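EKC/KEOPS complex subunit PCC1 (Saccharomyces cerevisiae, PDB 4WXA) serves as the dimerization module of the EKC/KEOPS complex, which is required for the threonylcarbamoyl modification of adenosine in tRNAs that read codons beginning with adenine. Local coordinates at the interface of chains A and B. Residues are numbered along the deposited sequence; one frame, centred on the assembly and turned at random. Chains: chain A, EKC/KEOPS complex subunit PCC1; chain B, EKC/KEOPS complex subunit GON7.

Contact 1: the interface of chains A and B. Residues chain A 10-11, 63, 66; chain B 8-11, 85, 88.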
loop_
_atom_site.group_PDB
_atom_site.type_symbol
_atom_site.label_atom_id
_atom_site.label_comp_id
_atom_site.label_asym_id
_atom_site.label_seq_id
_atom_site.Cartn_x
_atom_site.Cartn_y
_atom_site.Cartn_z
ATOM N N ASP A 10 8.335 2.247 -10.233
ATOM C CA ASP A 10 7.359 2.915 -11.049
ATOM C C ASP A 10 5.938 2.349 -10.929
ATOM O O ASP A 10 5.087 2.752 -11.665
ATOM C CB ASP A 10 7.836 2.914 -12.497
ATOM C CG ASP A 10 8.145 1.511 -13.045
ATOM O OD1 ASP A 10 7.894 0.456 -12.359
ATOM O OD2 ASP A 10 8.618 1.493 -14.214
ATOM N N HIS A 11 5.720 1.382 -10.036
ATOM C CA HIS A 11 4.403 1.029 -9.563
ATOM C C HIS A 11 4.103 1.818 -8.274
ATOM O O HIS A 11 4.729 1.622 -7.261
ATOM C CB HIS A 11 4.379 -0.421 -9.244
ATOM C CG HIS A 11 4.463 -1.314 -10.447
ATOM N ND1 HIS A 11 5.615 -1.458 -11.202
ATOM C CD2 HIS A 11 3.548 -2.155 -10.985
ATOM C CE1 HIS A 11 5.388 -2.331 -12.175
ATOM N NE2 HIS A 11 4.148 -2.778 -12.055
ATOM N N ASP A 63 4.131 -5.312 -8.472
ATOM C CA ASP A 63 2.893 -5.405 -7.726
ATOM C C ASP A 63 3.013 -6.317 -6.526
ATOM O O ASP A 63 2.289 -6.150 -5.536
ATOM C CB ASP A 63 1.740 -5.863 -8.648
ATOM C CG ASP A 63 1.224 -4.746 -9.554
ATOM O OD1 ASP A 63 1.320 -3.589 -9.180
ATOM O OD2 ASP A 63 0.708 -4.990 -10.644
ATOM N N LEU A 66 4.753 -4.301 -3.775
ATOM C CA LEU A 66 3.767 -3.313 -3.329
ATOM C C LEU A 66 2.734 -3.947 -2.404
ATOM O O LEU A 66 2.491 -3.421 -1.315
ATOM C CB LEU A 66 3.121 -2.629 -4.527
ATOM C CG LEU A 66 2.338 -1.361 -4.278
ATOM C CD1 LEU A 66 3.265 -0.222 -3.845
ATOM C CD2 LEU A 66 1.610 -0.961 -5.529
ATOM N N TYR B 8 -3.574 4.465 -7.608
ATOM C CA TYR B 8 -2.497 3.557 -8.054
ATOM C C TYR B 8 -2.133 3.850 -9.472
ATOM O O TYR B 8 -2.970 4.142 -10.291
ATOM C CB TYR B 8 -2.953 2.093 -7.966
ATOM C CG TYR B 8 -2.104 1.065 -8.718
ATOM C CD1 TYR B 8 -2.367 0.758 -10.043
ATOM C CD2 TYR B 8 -1.063 0.405 -8.096
ATOM C CE1 TYR B 8 -1.602 -0.167 -10.737
ATOM C CE2 TYR B 8 -0.290 -0.507 -8.766
ATOM C CZ TYR B 8 -0.578 -0.795 -10.092
ATOM O OH TYR B 8 0.166 -1.686 -10.775
ATOM N N SER B 9 -0.867 3.723 -9.773
ATOM C CA SER B 9 -0.378 4.017 -11.101
ATOM C C SER B 9 0.713 2.986 -11.501
ATOM O O SER B 9 1.552 2.675 -10.708
ATOM C CB SER B 9 0.202 5.413 -11.000
ATOM O OG SER B 9 0.703 5.878 -12.225
ATOM N N ALA B 10 0.724 2.499 -12.718
ATOM C CA ALA B 10 1.730 1.520 -13.158
ATOM C C ALA B 10 2.179 1.793 -14.577
ATOM O O ALA B 10 1.443 2.376 -15.350
ATOM C CB ALA B 10 1.153 0.124 -13.071
ATOM N N PRO B 11 3.380 1.347 -14.937
ATOM C CA PRO B 11 3.935 1.812 -16.196
ATOM C C PRO B 11 3.282 1.213 -17.416
ATOM O O PRO B 11 3.645 1.610 -18.491
ATOM C CB PRO B 11 5.424 1.394 -16.127
ATOM C CG PRO B 11 5.492 0.372 -15.069
ATOM C CD PRO B 11 4.338 0.548 -14.158
ATOM N N LEU B 85 -4.430 -5.884 -6.501
ATOM C CA LEU B 85 -3.044 -6.174 -6.812
ATOM C C LEU B 85 -2.917 -7.663 -7.081
ATOM O O LEU B 85 -2.188 -8.087 -7.987
ATOM C CB LEU B 85 -2.117 -5.724 -5.688
ATOM C CG LEU B 85 -1.956 -4.201 -5.525
ATOM C CD1 LEU B 85 -1.202 -3.831 -4.250
ATOM C CD2 LEU B 85 -1.224 -3.628 -6.725
ATOM N N ARG B 88 -3.850 -8.331 -10.449
ATOM C CA ARG B 88 -2.853 -7.915 -11.404
ATOM C C ARG B 88 -1.809 -8.983 -11.505
ATOM O O ARG B 88 -1.288 -9.205 -12.580
ATOM C CB ARG B 88 -2.173 -6.614 -11.004
ATOM C CG ARG B 88 -3.096 -5.378 -10.935
ATOM C CD ARG B 88 -3.028 -4.553 -12.195
ATOM N NE ARG B 88 -1.708 -3.989 -12.394
ATOM C CZ ARG B 88 -1.287 -3.455 -13.536
ATOM N NH1 ARG B 88 -2.058 -3.420 -14.620
ATOM N NH2 ARG B 88 -0.071 -2.957 -13.611
#
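At the first turn of PCC1 helix 63-88, A:Asp63 points its carboxylate between strand 5-10 and helix 66-94 of GON7 and takes a bond from each. The phenol hydroxyl of B:Tyr8 gives a hydrogen bond to A:Asp63 OD1 (OH to OD1 2.7 Å), on the syn lone pair. The other oxygen, A:Asp63 OD2, pairs with the guanidinium NE of B:Arg88 at 3.1 Å in a salt bridge, again from the syn side but 25° out of the carboxylate plane. Bends at chi2 and chi3 (-97° at chi2) curl the arginine so that NE, rather than the chain's tip, meets the acid. B:Tyr8 reaches the carboxylate with CG anti to its backbone N (chi1 165°), and the edge of its ring takes a methyl of A:Leu66, A:Leu66 CD2 to B:Tyr8 CE2 3.8 Å. Beside this polar cluster, B:Pro11 CD lies over one face of the A:His11 imidazole, 3.8 Å from the ring centre and offset toward the rim. The same pyrrolidine ring packs against A:Asp10, its CG 3.5 Å from the carboxylate carbon CG. The patch thus joins the start of PCC1 strand 11-18 and helix 63-88 to the end of GON7 strand 5-10 and to helix 66-94.

Contact 2: the interface of chains A and B. Residues chain A 71, 74-75, 78; chain B 74-75, 78.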
loop_
_atom_site.group_PDB
_atom_site.type_symbol
_atom_site.label_atom_id
_atom_site.label_comp_id
_atom_site.label_asym_id
_atom_site.label_seq_id
_atom_site.Cartn_x
_atom_site.Cartn_y
_atom_site.Cartn_z
ATOM N N SER A 71 -0.146 -3.303 2.597
ATOM C CA SER A 71 -1.000 -3.892 3.607
ATOM C C SER A 71 -0.430 -3.725 5.008
ATOM O O SER A 71 -1.168 -3.425 5.972
ATOM C CB SER A 71 -1.179 -5.369 3.373
ATOM O OG SER A 71 -2.266 -5.813 4.164
ATOM N N ILE A 74 -0.657 -0.077 6.251
ATOM C CA ILE A 74 -2.040 0.165 6.583
ATOM C C ILE A 74 -2.397 -0.438 7.938
ATOM O O ILE A 74 -3.184 0.144 8.682
ATOM C CB ILE A 74 -2.970 -0.327 5.499
ATOM C CG1 ILE A 74 -2.792 0.564 4.262
ATOM C CG2 ILE A 74 -4.414 -0.269 5.963
ATOM C CD1 ILE A 74 -3.690 0.196 3.061
ATOM N N ASP A 75 -1.801 -1.561 8.296
ATOM C CA ASP A 75 -2.090 -2.133 9.621
ATOM C C ASP A 75 -1.613 -1.196 10.711
ATOM O O ASP A 75 -2.306 -0.968 11.684
ATOM C CB ASP A 75 -1.440 -3.514 9.812
ATOM C CG ASP A 75 -2.288 -4.682 9.207
ATOM O OD1 ASP A 75 -3.524 -4.544 8.951
ATOM O OD2 ASP A 75 -1.694 -5.764 9.014
ATOM N N LYS A 78 -4.039 1.776 11.071
ATOM C CA LYS A 78 -5.249 1.381 11.801
ATOM C C LYS A 78 -5.010 1.341 13.277
ATOM O O LYS A 78 -5.911 1.682 14.036
ATOM C CB LYS A 78 -5.775 0.033 11.367
ATOM C CG LYS A 78 -6.366 0.090 9.959
ATOM C CD LYS A 78 -7.102 -1.176 9.482
ATOM C CE LYS A 78 -6.272 -2.442 9.450
ATOM N NZ LYS A 78 -7.176 -3.564 9.035
ATOM N N LEU B 74 -10.763 2.055 6.417
ATOM C CA LEU B 74 -9.405 1.717 6.020
ATOM C C LEU B 74 -9.279 0.242 5.830
ATOM O O LEU B 74 -8.476 -0.204 5.048
ATOM C CB LEU B 74 -8.398 2.104 7.081
ATOM C CG LEU B 74 -8.061 3.571 7.195
ATOM C CD1 LEU B 74 -7.135 3.773 8.392
ATOM C CD2 LEU B 74 -7.448 4.049 5.893
ATOM N N THR B 75 -10.032 -0.523 6.599
ATOM C CA THR B 75 -9.991 -1.969 6.440
ATOM C C THR B 75 -10.559 -2.395 5.060
ATOM O O THR B 75 -10.037 -3.282 4.412
ATOM C CB THR B 75 -10.728 -2.675 7.591
ATOM O OG1 THR B 75 -9.974 -2.503 8.804
ATOM C CG2 THR B 75 -10.870 -4.179 7.283
ATOM N N GLN B 78 -8.050 -1.432 2.270
ATOM C CA GLN B 78 -6.971 -2.384 2.320
ATOM C C GLN B 78 -7.340 -3.668 1.602
ATOM O O GLN B 78 -6.486 -4.332 1.049
ATOM C CB GLN B 78 -6.689 -2.718 3.787
ATOM C CG GLN B 78 -5.567 -3.693 4.044
ATOM C CD GLN B 78 -5.359 -3.929 5.520
ATOM O OE1 GLN B 78 -6.309 -3.965 6.282
ATOM N NE2 GLN B 78 -4.117 -4.088 5.931
#
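B:Gln78, on GON7 helix 66-94, reaches PCC1 helix 63-88 with its amide, and with A:Lys78 and A:Ile74 it makes up most of the buried surface. Its chain leaves with CG anti to the backbone N (chi1 -179°) and stays extended, which carries the amide out to the partner helix. There NE2 gives a nearly straight hydrogen bond to A:Asp75 OD1 (3.1 Å, 179° at H). The donor lies well above the carboxylate plane, 65° out of it, while the acceptor sits in the plane of the amide. Weaker bonds run from NE2 to the carbonyl oxygen and hydroxyl of A:Ser71. The amide oxygen B:Gln78 OE1 accepts from the side-chain nitrogen A:Lys78 NZ at 2.9 Å, on a lone pair in the carbonyl plane. Engaged at both ends, the amide is probably held against rotation. A bend at chi3 turns the tip of A:Lys78 toward GON7, where NZ also gives a hydrogen bond to B:Thr75 OG1 at 3.0 Å. Its aliphatic part passes B:Leu74 in the opposite direction, CG to CB 4.1 Å. A:Ile74 brings its methyl CG2 over one face of the amide, 3.8 Å from B:Gln78 CD. This polar clasp joins the long helices of the two subunits and probably helps set their register in the Gon7-Pcc1 complex.

Contact 3: the interface of chains A and B. Residues chain A 18-20, 24; chain B 66-67, 70.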
loop_
_atom_site.group_PDB
_atom_site.type_symbol
_atom_site.label_atom_id
_atom_site.label_comp_id
_atom_site.label_asym_id
_atom_site.label_seq_id
_atom_site.Cartn_x
_atom_site.Cartn_y
_atom_site.Cartn_z
ATOM N N PRO A 18 -7.961 11.192 6.014
ATOM C CA PRO A 18 -8.479 12.366 6.697
ATOM C C PRO A 18 -8.737 12.146 8.151
ATOM O O PRO A 18 -9.578 11.364 8.511
ATOM C CB PRO A 18 -9.771 12.692 5.980
ATOM C CG PRO A 18 -9.862 11.762 4.853
ATOM C CD PRO A 18 -8.906 10.642 5.055
ATOM N N PHE A 19 -7.992 12.814 9.001
ATOM C CA PHE A 19 -8.295 12.761 10.423
ATOM C C PHE A 19 -9.215 13.951 10.818
ATOM O O PHE A 19 -9.493 14.833 10.042
ATOM C CB PHE A 19 -6.979 12.838 11.179
ATOM C CG PHE A 19 -6.181 11.586 11.137
ATOM C CD1 PHE A 19 -5.319 11.373 10.141
ATOM C CD2 PHE A 19 -6.296 10.637 12.134
ATOM C CE1 PHE A 19 -4.560 10.220 10.101
ATOM C CE2 PHE A 19 -5.544 9.491 12.119
ATOM C CZ PHE A 19 -4.657 9.281 11.087
ATOM N N GLU A 20 -9.653 13.993 12.050
ATOM C CA GLU A 20 -10.528 15.080 12.514
ATOM C C GLU A 20 -9.786 16.429 12.645
ATOM O O GLU A 20 -10.301 17.447 12.303
ATOM C CB GLU A 20 -11.158 14.711 13.858
ATOM C CG GLU A 20 -11.884 13.368 13.981
ATOM C CD GLU A 20 -12.519 13.140 15.372
ATOM N N GLN A 24 -4.112 15.733 15.113
ATOM C CA GLN A 24 -4.218 14.307 15.070
ATOM C C GLN A 24 -3.353 13.772 13.899
ATOM O O GLN A 24 -2.707 12.748 14.024
ATOM C CB GLN A 24 -5.625 13.921 14.816
ATOM C CG GLN A 24 -6.478 13.873 16.044
ATOM C CD GLN A 24 -7.912 13.362 15.776
ATOM O OE1 GLN A 24 -8.338 13.176 14.632
ATOM N NE2 GLN A 24 -8.633 13.112 16.845
ATOM N N TYR B 66 -16.638 8.649 14.570
ATOM C CA TYR B 66 -15.895 9.133 13.409
ATOM C C TYR B 66 -14.601 8.309 13.144
ATOM O O TYR B 66 -14.367 7.839 12.008
ATOM C CB TYR B 66 -15.480 10.625 13.582
ATOM C CG TYR B 66 -14.665 11.154 12.403
ATOM C CD1 TYR B 66 -13.304 10.865 12.274
ATOM C CD2 TYR B 66 -15.288 11.870 11.364
ATOM C CE1 TYR B 66 -12.579 11.261 11.153
ATOM C CE2 TYR B 66 -14.566 12.274 10.236
ATOM C CZ TYR B 66 -13.210 11.968 10.154
ATOM O OH TYR B 66 -12.500 12.380 9.066
ATOM N N LEU B 67 -13.738 8.204 14.166
ATOM C CA LEU B 67 -12.513 7.452 14.039
ATOM C C LEU B 67 -12.744 5.938 13.899
ATOM O O LEU B 67 -11.904 5.233 13.307
ATOM C CB LEU B 67 -11.568 7.719 15.220
ATOM C CG LEU B 67 -10.943 9.101 15.369
ATOM C CD1 LEU B 67 -10.386 9.317 16.781
ATOM C CD2 LEU B 67 -9.852 9.287 14.402
ATOM N N LEU B 70 -13.681 5.531 10.498
ATOM C CA LEU B 70 -12.460 5.730 9.720
ATOM C C LEU B 70 -11.696 4.435 9.603
ATOM O O LEU B 70 -11.275 4.069 8.513
ATOM C CB LEU B 70 -11.553 6.792 10.347
ATOM C CG LEU B 70 -10.164 7.002 9.698
ATOM C CD1 LEU B 70 -10.292 7.230 8.204
ATOM C CD2 LEU B 70 -9.445 8.174 10.322
#
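The phenol hydroxyl of B:Tyr66 gives a hydrogen bond to the backbone carbonyl of A:Pro18, OH to O 3.1 Å. The donor stands above the carbonyl plane, 60° out of it, so the bond misses the lone pairs, whereas the acceptor lies at the edge of the phenol ring and in its plane. With CG anti to the backbone N (chi1 178°), the tyrosine extends from the first turn of its helix toward the PCC1 chain. The side chain of A:Glu20 slides past it in the opposite direction, laying its methylene CG 3.3 Å from B:Tyr66 CD1. The glutamate is modelled without its carboxylate oxygens, so its polar end cannot be placed. One turn further along the helix, B:Leu70 turns its methyl CD2 to the same carbonyl, 3.7 Å from A:Pro18 O. B:Leu67 meets A:Gln24 tip to tip in a loose contact, its CD2 4.2 Å from the amide oxygen OE1. Within PCC1, A:Gln24 OE1 accepts a hydrogen bond from the backbone N of A:Glu20 at 3.0 Å, tying the segment to helix 22-31. An alanine in place of B:Tyr66 would probably leave the A:Pro18 carbonyl without its hydroxyl partner and open a gap beside the A:Glu20 chain. In the fold, the start of GON7 helix 66-94 sits against the turn that links PCC1 strand 11-18 to helix 22-31.

GON7 helix 66-94 runs through all three contacts, from its first turns in contact 3, through contact 2, to B:Leu85 and B:Arg88 in contact 1. The C-alpha centres of contacts 1 and 2 lie about 18 Å apart, those of contacts 2 and 3 about 14 Å, and those of contacts 1 and 3 about 27 Å. PCC1 helix 63-88 serves contacts 1 and 2, while strand 11-18 has its start in contact 1 and its end in contact 3. Only contact 1 adds GON7 strand 5-10. GON7 is thereby held at several separated points along PCC1, as suits two subunits of one KEOPS complex.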